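Local coordinates for NTD biosynthesis operon protein NtdA (Bacillus subtilis subsp. subtilis, PDB 4K2M) that catalyses the reversible pyridoxal phosphate-dependent transamination of 3-dehydroglucose 6-phosphate with glutamate to kanosamine 6-phosphate, a step towards the antibiotic kanosamine, at residues K12-M17 / L344-V349; G202-M207 / I229-L234; F317-L322 / L417-T422. One frame throughout, in Å; residues are numbered along the deposited sequence.

Contact 1: K12-M17 / L344-V349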
loop_
_atom_site.group_PDB
_atom_site.type_symbol
_atom_site.label_atom_id
_atom_site.label_comp_id
_atom_site.label_asym_id
_atom_site.label_seq_id
_atom_site.Cartn_x
_atom_site.Cartn_y
_atom_site.Cartn_z
ATOM N N LYS A 12 -14.423 -20.316 -13.290
ATOM C CA LYS A 12 -14.454 -20.708 -11.885
ATOM C C LYS A 12 -14.097 -22.186 -11.742
ATOM O O LYS A 12 -14.084 -22.940 -12.724
ATOM C CB LYS A 12 -15.817 -20.396 -11.252
ATOM C CG LYS A 12 -16.257 -18.942 -11.457
ATOM C CD LYS A 12 -16.484 -18.214 -10.157
ATOM C CE LYS A 12 -16.417 -16.701 -10.364
ATOM N NZ LYS A 12 -17.500 -16.188 -11.250
ATOM N N SER A 13 -13.811 -22.599 -10.515
ATOM C CA SER A 13 -13.194 -23.892 -10.293
ATOM C C SER A 13 -14.073 -25.069 -10.729
ATOM O O SER A 13 -13.592 -26.016 -11.367
ATOM C CB SER A 13 -12.762 -24.024 -8.829
ATOM O OG SER A 13 -13.873 -23.984 -7.949
ATOM N N LYS A 14 -15.357 -25.017 -10.403
ATOM C CA LYS A 14 -16.225 -26.133 -10.740
ATOM C C LYS A 14 -16.391 -26.223 -12.254
ATOM O O LYS A 14 -16.290 -27.309 -12.854
ATOM C CB LYS A 14 -17.586 -25.990 -10.059
ATOM C CG LYS A 14 -18.510 -27.166 -10.349
ATOM C CD LYS A 14 -19.777 -27.076 -9.524
ATOM C CE LYS A 14 -20.665 -28.277 -9.797
ATOM N NZ LYS A 14 -22.109 -27.927 -9.720
ATOM N N GLU A 15 -16.610 -25.077 -12.886
ATOM C CA GLU A 15 -16.768 -25.063 -14.326
ATOM C C GLU A 15 -15.472 -25.469 -15.033
ATOM O O GLU A 15 -15.511 -26.088 -16.089
ATOM C CB GLU A 15 -17.260 -23.692 -14.794
ATOM C CG GLU A 15 -18.620 -23.288 -14.198
ATOM C CD GLU A 15 -18.512 -22.539 -12.861
ATOM O OE1 GLU A 15 -18.956 -21.366 -12.796
ATOM O OE2 GLU A 15 -17.999 -23.113 -11.869
ATOM N N ASN A 16 -14.320 -25.137 -14.454
ATOM C CA ASN A 16 -13.056 -25.507 -15.080
ATOM C C ASN A 16 -12.858 -27.013 -15.122
ATOM O O ASN A 16 -12.179 -27.521 -16.014
ATOM C CB ASN A 16 -11.864 -24.841 -14.376
ATOM C CG ASN A 16 -11.654 -23.407 -14.798
ATOM O OD1 ASN A 16 -12.238 -22.931 -15.787
ATOM N ND2 ASN A 16 -10.775 -22.712 -14.080
ATOM N N MET A 17 -13.430 -27.726 -14.156
ATOM C CA MET A 17 -13.305 -29.188 -14.137
ATOM C C MET A 17 -14.016 -29.793 -15.325
ATOM O O MET A 17 -13.549 -30.767 -15.908
ATOM C CB MET A 17 -13.930 -29.796 -12.887
ATOM C CG MET A 17 -12.952 -30.113 -11.805
ATOM S SD MET A 17 -11.641 -31.254 -12.293
ATOM C CE MET A 17 -10.825 -31.063 -10.715
ATOM N N LEU A 344 -8.327 -34.506 -6.701
ATOM C CA LEU A 344 -8.681 -33.662 -7.828
ATOM C C LEU A 344 -10.120 -33.213 -7.614
ATOM O O LEU A 344 -11.065 -33.856 -8.085
ATOM C CB LEU A 344 -8.550 -34.444 -9.142
ATOM C CG LEU A 344 -8.762 -33.641 -10.423
ATOM C CD1 LEU A 344 -7.622 -32.664 -10.725
ATOM C CD2 LEU A 344 -9.046 -34.546 -11.638
ATOM N N SER A 345 -10.301 -32.131 -6.867
ATOM C CA SER A 345 -11.647 -31.707 -6.514
ATOM C C SER A 345 -12.033 -30.401 -7.204
ATOM O O SER A 345 -11.173 -29.625 -7.640
ATOM C CB SER A 345 -11.763 -31.541 -5.011
ATOM O OG SER A 345 -11.043 -30.391 -4.610
ATOM N N GLU A 346 -13.337 -30.157 -7.273
ATOM C CA GLU A 346 -13.855 -28.981 -7.957
ATOM C C GLU A 346 -13.708 -27.723 -7.124
ATOM O O GLU A 346 -13.925 -26.624 -7.628
ATOM C CB GLU A 346 -15.333 -29.190 -8.285
ATOM C CG GLU A 346 -15.559 -30.328 -9.258
ATOM C CD GLU A 346 -17.029 -30.646 -9.454
ATOM O OE1 GLU A 346 -17.410 -30.995 -10.594
ATOM O OE2 GLU A 346 -17.793 -30.549 -8.468
ATOM N N ASP A 347 -13.354 -27.885 -5.852
ATOM C CA ASP A 347 -13.288 -26.750 -4.935
ATOM C C ASP A 347 -11.844 -26.382 -4.609
ATOM O O ASP A 347 -11.491 -26.189 -3.447
ATOM C CB ASP A 347 -14.079 -27.033 -3.644
ATOM C CG ASP A 347 -13.550 -28.234 -2.876
ATOM O OD1 ASP A 347 -12.774 -29.023 -3.462
ATOM O OD2 ASP A 347 -13.913 -28.394 -1.681
ATOM N N HIS A 348 -11.017 -26.271 -5.643
ATOM C CA HIS A 348 -9.595 -25.962 -5.471
ATOM C C HIS A 348 -9.175 -25.133 -6.684
ATOM O O HIS A 348 -9.592 -25.429 -7.808
ATOM C CB HIS A 348 -8.790 -27.279 -5.460
ATOM C CG HIS A 348 -7.504 -27.224 -4.683
ATOM N ND1 HIS A 348 -6.578 -26.213 -4.822
ATOM C CD2 HIS A 348 -6.986 -28.094 -3.780
ATOM C CE1 HIS A 348 -5.551 -26.450 -4.018
ATOM N NE2 HIS A 348 -5.772 -27.585 -3.381
ATOM N N VAL A 349 -8.366 -24.093 -6.473
ATOM C CA VAL A 349 -7.840 -23.331 -7.603
ATOM C C VAL A 349 -6.324 -23.464 -7.758
ATOM O O VAL A 349 -5.725 -22.813 -8.602
ATOM C CB VAL A 349 -8.260 -21.843 -7.594
ATOM C CG1 VAL A 349 -9.762 -21.710 -7.773
ATOM C CG2 VAL A 349 -7.800 -21.136 -6.288
HETATM O O HOH W 1 -17.590 -29.671 -12.810
#

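Contact 2: G202-M207 / I229-L234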
loop_
_atom_site.group_PDB
_atom_site.type_symbol
_atom_site.label_atom_id
_atom_site.label_comp_id
_atom_site.label_asym_id
_atom_site.label_seq_id
_atom_site.Cartn_x
_atom_site.Cartn_y
_atom_site.Cartn_z
ATOM N N GLY A 202 -5.394 -22.592 -1.956
ATOM C CA GLY A 202 -6.436 -22.502 -2.978
ATOM C C GLY A 202 -7.567 -23.506 -2.788
ATOM O O GLY A 202 -8.502 -23.567 -3.590
ATOM N N LYS A 203 -7.500 -24.278 -1.709
ATOM C CA LYS A 203 -8.550 -25.260 -1.393
ATOM C C LYS A 203 -9.657 -24.580 -0.589
ATOM O O LYS A 203 -9.387 -23.885 0.384
ATOM C CB LYS A 203 -7.948 -26.391 -0.551
ATOM C CG LYS A 203 -8.924 -27.445 -0.064
ATOM C CD LYS A 203 -9.409 -28.334 -1.187
ATOM C CE LYS A 203 -10.208 -29.509 -0.619
ATOM N NZ LYS A 203 -10.714 -30.375 -1.720
ATOM N N HIS A 204 -10.907 -24.799 -0.985
ATOM C CA HIS A 204 -12.053 -24.191 -0.307
ATOM C C HIS A 204 -12.310 -24.892 1.030
ATOM O O HIS A 204 -12.429 -26.128 1.089
ATOM C CB HIS A 204 -13.288 -24.326 -1.210
ATOM C CG HIS A 204 -14.254 -23.186 -1.111
ATOM N ND1 HIS A 204 -15.151 -22.885 -2.114
ATOM C CD2 HIS A 204 -14.458 -22.273 -0.134
ATOM C CE1 HIS A 204 -15.874 -21.838 -1.752
ATOM N NE2 HIS A 204 -15.473 -21.449 -0.555
ATOM N N SER A 205 -12.389 -24.108 2.110
ATOM C CA SER A 205 -12.759 -24.635 3.419
ATOM C C SER A 205 -14.196 -25.142 3.374
ATOM O O SER A 205 -14.940 -24.809 2.451
ATOM C CB SER A 205 -12.682 -23.536 4.467
ATOM O OG SER A 205 -11.365 -23.069 4.629
ATOM N N ASP A 206 -14.598 -25.918 4.383
ATOM C CA ASP A 206 -15.968 -26.438 4.443
ATOM C C ASP A 206 -16.909 -25.353 4.944
ATOM O O ASP A 206 -17.336 -25.364 6.104
ATOM C CB ASP A 206 -16.038 -27.656 5.359
ATOM C CG ASP A 206 -17.397 -28.367 5.305
ATOM O OD1 ASP A 206 -18.377 -27.829 4.721
ATOM O OD2 ASP A 206 -17.483 -29.473 5.877
ATOM N N MET A 207 -17.254 -24.425 4.056
ATOM C CA MET A 207 -17.929 -23.202 4.487
ATOM C C MET A 207 -19.366 -23.409 4.960
ATOM O O MET A 207 -19.827 -22.716 5.879
ATOM C CB MET A 207 -17.863 -22.135 3.393
ATOM C CG MET A 207 -16.448 -21.587 3.140
ATOM S SD MET A 207 -15.767 -20.787 4.589
ATOM C CE MET A 207 -16.806 -19.341 4.682
ATOM N N ILE A 229 -8.887 -16.955 -5.303
ATOM C CA ILE A 229 -9.690 -16.369 -6.386
ATOM C C ILE A 229 -9.993 -17.401 -7.479
ATOM O O ILE A 229 -9.098 -18.128 -7.924
ATOM C CB ILE A 229 -9.076 -15.092 -6.983
ATOM C CG1 ILE A 229 -10.128 -14.371 -7.838
ATOM C CG2 ILE A 229 -7.806 -15.400 -7.795
ATOM C CD1 ILE A 229 -9.761 -12.954 -8.242
ATOM N N GLY A 230 -11.267 -17.466 -7.879
ATOM C CA GLY A 230 -11.729 -18.408 -8.900
ATOM C C GLY A 230 -12.559 -19.540 -8.294
ATOM O O GLY A 230 -13.229 -20.290 -9.006
ATOM N N LEU A 231 -12.521 -19.696 -6.969
ATOM C CA LEU A 231 -13.298 -20.763 -6.328
ATOM C C LEU A 231 -14.793 -20.572 -6.562
ATOM O O LEU A 231 -15.334 -19.489 -6.363
ATOM C CB LEU A 231 -13.022 -20.848 -4.819
ATOM C CG LEU A 231 -11.694 -21.478 -4.385
ATOM C CD1 LEU A 231 -11.490 -21.254 -2.886
ATOM C CD2 LEU A 231 -11.715 -22.962 -4.669
ATOM N N THR A 232 -15.455 -21.625 -7.024
ATOM C CA THR A 232 -16.898 -21.603 -7.205
ATOM C C THR A 232 -17.593 -21.364 -5.865
ATOM O O THR A 232 -17.223 -21.957 -4.836
ATOM C CB THR A 232 -17.365 -22.926 -7.811
ATOM O OG1 THR A 232 -16.911 -22.985 -9.168
ATOM C CG2 THR A 232 -18.890 -23.050 -7.774
ATOM N N ASP A 233 -18.580 -20.469 -5.886
ATOM C CA ASP A 233 -19.378 -20.124 -4.709
ATOM C C ASP A 233 -18.563 -19.458 -3.621
ATOM O O ASP A 233 -18.941 -19.487 -2.453
ATOM C CB ASP A 233 -20.093 -21.352 -4.146
ATOM C CG ASP A 233 -21.230 -21.804 -5.020
ATOM O OD1 ASP A 233 -21.762 -20.965 -5.773
ATOM O OD2 ASP A 233 -21.578 -22.997 -4.952
ATOM N N LEU A 234 -17.458 -18.831 -4.005
ATOM C CA LEU A 234 -16.664 -18.089 -3.031
ATOM C C LEU A 234 -17.529 -17.019 -2.372
ATOM O O LEU A 234 -18.177 -16.220 -3.056
ATOM C CB LEU A 234 -15.471 -17.429 -3.727
ATOM C CG LEU A 234 -14.472 -16.766 -2.784
ATOM C CD1 LEU A 234 -13.865 -17.837 -1.873
ATOM C CD2 LEU A 234 -13.401 -16.060 -3.589
HETATM O O HOH W 2 -15.640 -24.108 -4.651
#

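Contact 3: F317-L322 / L417-T422. With ACT (acetate ion), chain F.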
loop_
_atom_site.group_PDB
_atom_site.type_symbol
_atom_site.label_atom_id
_atom_site.label_comp_id
_atom_site.label_asym_id
_atom_site.label_seq_id
_atom_site.Cartn_x
_atom_site.Cartn_y
_atom_site.Cartn_z
ATOM N N PHE A 317 -7.177 -22.241 -15.433
ATOM C CA PHE A 317 -7.311 -23.508 -16.136
ATOM C C PHE A 317 -5.946 -24.205 -16.268
ATOM O O PHE A 317 -5.823 -25.426 -16.051
ATOM C CB PHE A 317 -7.941 -23.332 -17.522
ATOM C CG PHE A 317 -8.096 -24.629 -18.251
ATOM C CD1 PHE A 317 -9.185 -25.451 -17.995
ATOM C CD2 PHE A 317 -7.120 -25.046 -19.149
ATOM C CE1 PHE A 317 -9.320 -26.666 -18.648
ATOM C CE2 PHE A 317 -7.239 -26.253 -19.807
ATOM C CZ PHE A 317 -8.337 -27.066 -19.565
ATOM N N LYS A 318 -4.912 -23.445 -16.601
ATOM C CA LYS A 318 -3.588 -24.049 -16.750
ATOM C C LYS A 318 -3.112 -24.644 -15.428
ATOM O O LYS A 318 -2.508 -25.717 -15.413
ATOM C CB LYS A 318 -2.588 -23.035 -17.302
ATOM C CG LYS A 318 -2.799 -22.739 -18.810
ATOM C CD LYS A 318 -1.742 -21.776 -19.329
ATOM C CE LYS A 318 -0.431 -22.506 -19.622
ATOM N NZ LYS A 318 0.617 -21.533 -20.092
ATOM N N ARG A 319 -3.378 -23.948 -14.328
ATOM C CA ARG A 319 -3.067 -24.497 -13.007
ATOM C C ARG A 319 -3.770 -25.813 -12.757
ATOM O O ARG A 319 -3.160 -26.757 -12.238
ATOM C CB ARG A 319 -3.438 -23.498 -11.903
ATOM C CG ARG A 319 -2.541 -22.276 -11.865
ATOM C CD ARG A 319 -3.056 -21.326 -10.770
ATOM N NE ARG A 319 -2.205 -20.143 -10.636
ATOM C CZ ARG A 319 -1.158 -20.062 -9.819
ATOM N NH1 ARG A 319 -0.839 -21.092 -9.047
ATOM N NH2 ARG A 319 -0.414 -18.956 -9.792
ATOM N N LEU A 320 -5.049 -25.887 -13.128
ATOM C CA LEU A 320 -5.807 -27.119 -12.941
ATOM C C LEU A 320 -5.194 -28.251 -13.781
ATOM O O LEU A 320 -5.076 -29.394 -13.313
ATOM C CB LEU A 320 -7.276 -26.911 -13.328
ATOM C CG LEU A 320 -8.100 -28.187 -13.520
ATOM C CD1 LEU A 320 -8.262 -28.943 -12.209
ATOM C CD2 LEU A 320 -9.464 -27.875 -14.151
ATOM N N PHE A 321 -4.821 -27.936 -15.019
ATOM C CA PHE A 321 -4.237 -28.949 -15.895
ATOM C C PHE A 321 -2.967 -29.490 -15.267
ATOM O O PHE A 321 -2.741 -30.704 -15.237
ATOM C CB PHE A 321 -3.925 -28.395 -17.290
ATOM C CG PHE A 321 -3.396 -29.438 -18.240
ATOM C CD1 PHE A 321 -4.274 -30.288 -18.906
ATOM C CD2 PHE A 321 -2.032 -29.585 -18.449
ATOM C CE1 PHE A 321 -3.806 -31.263 -19.781
ATOM C CE2 PHE A 321 -1.550 -30.558 -19.324
ATOM C CZ PHE A 321 -2.446 -31.403 -19.985
ATOM N N LEU A 322 -2.136 -28.587 -14.760
ATOM C CA LEU A 322 -0.912 -28.991 -14.079
ATOM C C LEU A 322 -1.197 -29.871 -12.866
ATOM O O LEU A 322 -0.521 -30.880 -12.661
ATOM C CB LEU A 322 -0.108 -27.765 -13.643
ATOM C CG LEU A 322 0.560 -27.040 -14.811
ATOM C CD1 LEU A 322 1.091 -25.692 -14.321
ATOM C CD2 LEU A 322 1.702 -27.872 -15.443
ATOM N N LEU A 417 4.282 -25.126 -9.325
ATOM C CA LEU A 417 3.021 -25.039 -10.072
ATOM C C LEU A 417 2.649 -23.562 -10.255
ATOM O O LEU A 417 2.362 -22.852 -9.295
ATOM C CB LEU A 417 1.897 -25.828 -9.383
ATOM C CG LEU A 417 0.671 -26.145 -10.274
ATOM C CD1 LEU A 417 -0.165 -27.308 -9.722
ATOM C CD2 LEU A 417 -0.237 -24.922 -10.470
ATOM N N TYR A 418 2.667 -23.102 -11.498
ATOM C CA TYR A 418 2.225 -21.745 -11.788
ATOM C C TYR A 418 1.893 -21.757 -13.270
ATOM O O TYR A 418 2.317 -22.676 -13.984
ATOM C CB TYR A 418 3.303 -20.710 -11.404
ATOM C CG TYR A 418 4.651 -20.968 -12.058
ATOM C CD1 TYR A 418 5.007 -20.336 -13.244
ATOM C CD2 TYR A 418 5.565 -21.839 -11.473
ATOM C CE1 TYR A 418 6.240 -20.576 -13.853
ATOM C CE2 TYR A 418 6.799 -22.086 -12.073
ATOM C CZ TYR A 418 7.118 -21.457 -13.261
ATOM O OH TYR A 418 8.342 -21.703 -13.845
ATOM N N PRO A 419 1.103 -20.784 -13.746
ATOM C CA PRO A 419 0.574 -20.968 -15.115
ATOM C C PRO A 419 1.619 -21.060 -16.230
ATOM O O PRO A 419 1.379 -21.791 -17.201
ATOM C CB PRO A 419 -0.315 -19.738 -15.324
ATOM C CG PRO A 419 -0.692 -19.311 -13.964
ATOM C CD PRO A 419 0.490 -19.625 -13.068
ATOM N N SER A 420 2.739 -20.353 -16.111
ATOM C CA SER A 420 3.775 -20.408 -17.152
ATOM C C SER A 420 4.803 -21.527 -16.971
ATOM O O SER A 420 5.810 -21.581 -17.692
ATOM C CB SER A 420 4.487 -19.060 -17.297
ATOM O OG SER A 420 3.628 -18.102 -17.885
ATOM N N PHE A 421 4.550 -22.412 -16.016
ATOM C CA PHE A 421 5.394 -23.579 -15.796
ATOM C C PHE A 421 5.296 -24.461 -17.042
ATOM O O PHE A 421 4.235 -24.535 -17.671
ATOM C CB PHE A 421 4.841 -24.318 -14.592
ATOM C CG PHE A 421 5.729 -25.411 -14.055
ATOM C CD1 PHE A 421 7.085 -25.185 -13.822
ATOM C CD2 PHE A 421 5.177 -26.638 -13.704
ATOM C CE1 PHE A 421 7.892 -26.196 -13.275
ATOM C CE2 PHE A 421 5.970 -27.651 -13.147
ATOM C CZ PHE A 421 7.329 -27.424 -12.939
ATOM N N THR A 422 6.383 -25.124 -17.427
ATOM C CA THR A 422 6.328 -25.959 -18.629
ATOM C C THR A 422 6.103 -27.406 -18.251
ATOM O O THR A 422 6.464 -27.837 -17.154
ATOM C CB THR A 422 7.594 -25.842 -19.511
ATOM O OG1 THR A 422 8.733 -26.321 -18.788
ATOM C CG2 THR A 422 7.837 -24.407 -19.933
HETATM C C ACT F . 1.890 -19.385 -7.501
HETATM O O ACT F . 1.225 -20.287 -7.983
HETATM O OXT ACT F . 1.964 -18.314 -8.093
HETATM C CH3 ACT F . 2.623 -19.616 -6.203
HETATM O O HOH W 3 3.111 -22.731 -19.747
HETATM O O HOH W 4 1.159 -18.848 -19.216
#

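Contact 1: K12-M17 / L344-V349
The first turn of helix 13-24, with Lys12 at its N-cap, lies against the irregular segment 344-349, and the backbones come closest at Lys14 and Glu346, whose CA atoms are 4.6 Å apart. Ser13 carries the polar link. Its OG takes the crowded position between backbone N and carbonyl carbon (chi1 63°) and donates to Glu346 O at 2.7 Å, in the carbonyl plane and at a C=O...O angle of 159°; the same hydroxyl also bonds Thr232 N, so this buried oxygen is gripped twice. Met17, bent at chi2 (-58°), sends CE against the branch point of Leu344. Met17 CE to Leu344 CG, at 3.3 Å, is tighter than usual for two carbons. Met17 CG meanwhile rests on Glu346 CG at 3.7 Å. The extended Glu346 side chain crosses Lys14 obliquely, but the charges stay 5.2 Å apart (Lys14 NZ to Glu346 OE2); instead one water donates to both Lys14 O and Glu346 OE1. Through these contacts the N-terminal domain is fastened to the aminotransferase domain. Helix 312-329 packs against Asn16, Met17, Leu344 and Val349, while segment 344-349 belongs to the connection from helix 331-335 to strand 353-356.

Contact 2: G202-M207 / I229-L234
His204 CB starts toward the 229-234 loop and sits 3.9 Å from Leu231 CD1. From there the imidazole turns one face to Leu231, whose CD1 is also 3.8 Å from His204 CG. This methyl stands over the ring, 4.1 Å from the centroid and 23° off the normal, a CH-pi contact displaced toward the ring's rim. Leu231 reaches it with CG anti to its own carbonyl carbon (chi1 -75°), and its other methyl, CD2, touches Gly202 O at 3.4 Å. Next round the ring, His204 ND1 is hydrogen-bonded at 2.9 Å to a water near the ring plane. The same water donates to Thr232 O at 2.7 Å, bridging the two loops, which share no direct hydrogen bond. The ring edge at His204 CE1 faces Thr232 O, 3.4 Å away, with Asp233 O also near the plane. At the far tip, His204 NE2 has Leu234 CD1 at 4.2 Å. His199 adds an edge-to-face ring contact from outside these loops. The carbonyls at the ring edge belong to a type II beta turn, Leu231 to Leu234, closed by Leu234 N to Leu231 O. Both loops follow neighbouring parallel strands, 192-195 and 220-224, of the seven-stranded sheet characteristic of the aspartate aminotransferase fold.

Contact 3: F317-L322 / L417-T422
Lys318 NZ has four acceptors round it: Leu57 O from helix 53-57, two waters and, through a weak hydrogen bond, Pro419 O at 3.0 Å. A bend at chi3 (80°) brings the amine to Pro419 O, and one water leads on to Phe421 O, the other to Ser420 OG; Phe58 adds a cation-pi contact. Arg319, extended from CG to NE, crosses Pro419 obliquely, with Pro419 CD over one guanidinium face, 3.5 Å from Arg319 NH2. An acetate, probably from the crystallisation liquor, meets the edge of this group. Its O accepts from Arg319 NH1 in a very short bond of 2.5 Å (N-H...O 149°) and also from NH2, while OXT takes a straighter bond from NH2 (166°). Trp350 O is a further acceptor for NH1. The loop contains a type I beta turn from Tyr418 to Phe421, and leads from strand 412-415 to the N-cap Thr422 of helix 423-441, so helix 312-329 packs on a strand-to-helix connection of the aminotransferase domain. Leu322 splits its contacts: Leu322 CB meets Leu417 CG at 3.8 Å, Leu322 CD1 approaches Tyr418 O at 3.3 Å, and CD2 comes to the edge of the Phe421 ring.

In the fold
Contacts 1 and 2 have centres 9 Å apart and join directly: Ser13 N lies 2.8 Å from Gly230 O, and Lys203 NZ reaches Ser345 OG and Asp347. The centres of contacts 1 and 3 are about 14 Å apart, and Leu320 of helix 312-329, on which Asn16 and Met17 pack, links the two. Contacts 2 and 3 do not touch. Along the chain, contact 2 falls wholly between the segments of contact 1, whereas those of contacts 1 and 3 alternate. Helix 13-24 of the additional N-terminal domain is thus seated on the aminotransferase domain, on helix 312-329 and on loops next to the cofactor site: the side chain of Gln227, which binds pyridoxal phosphate, is about 6 Å from that of Val349.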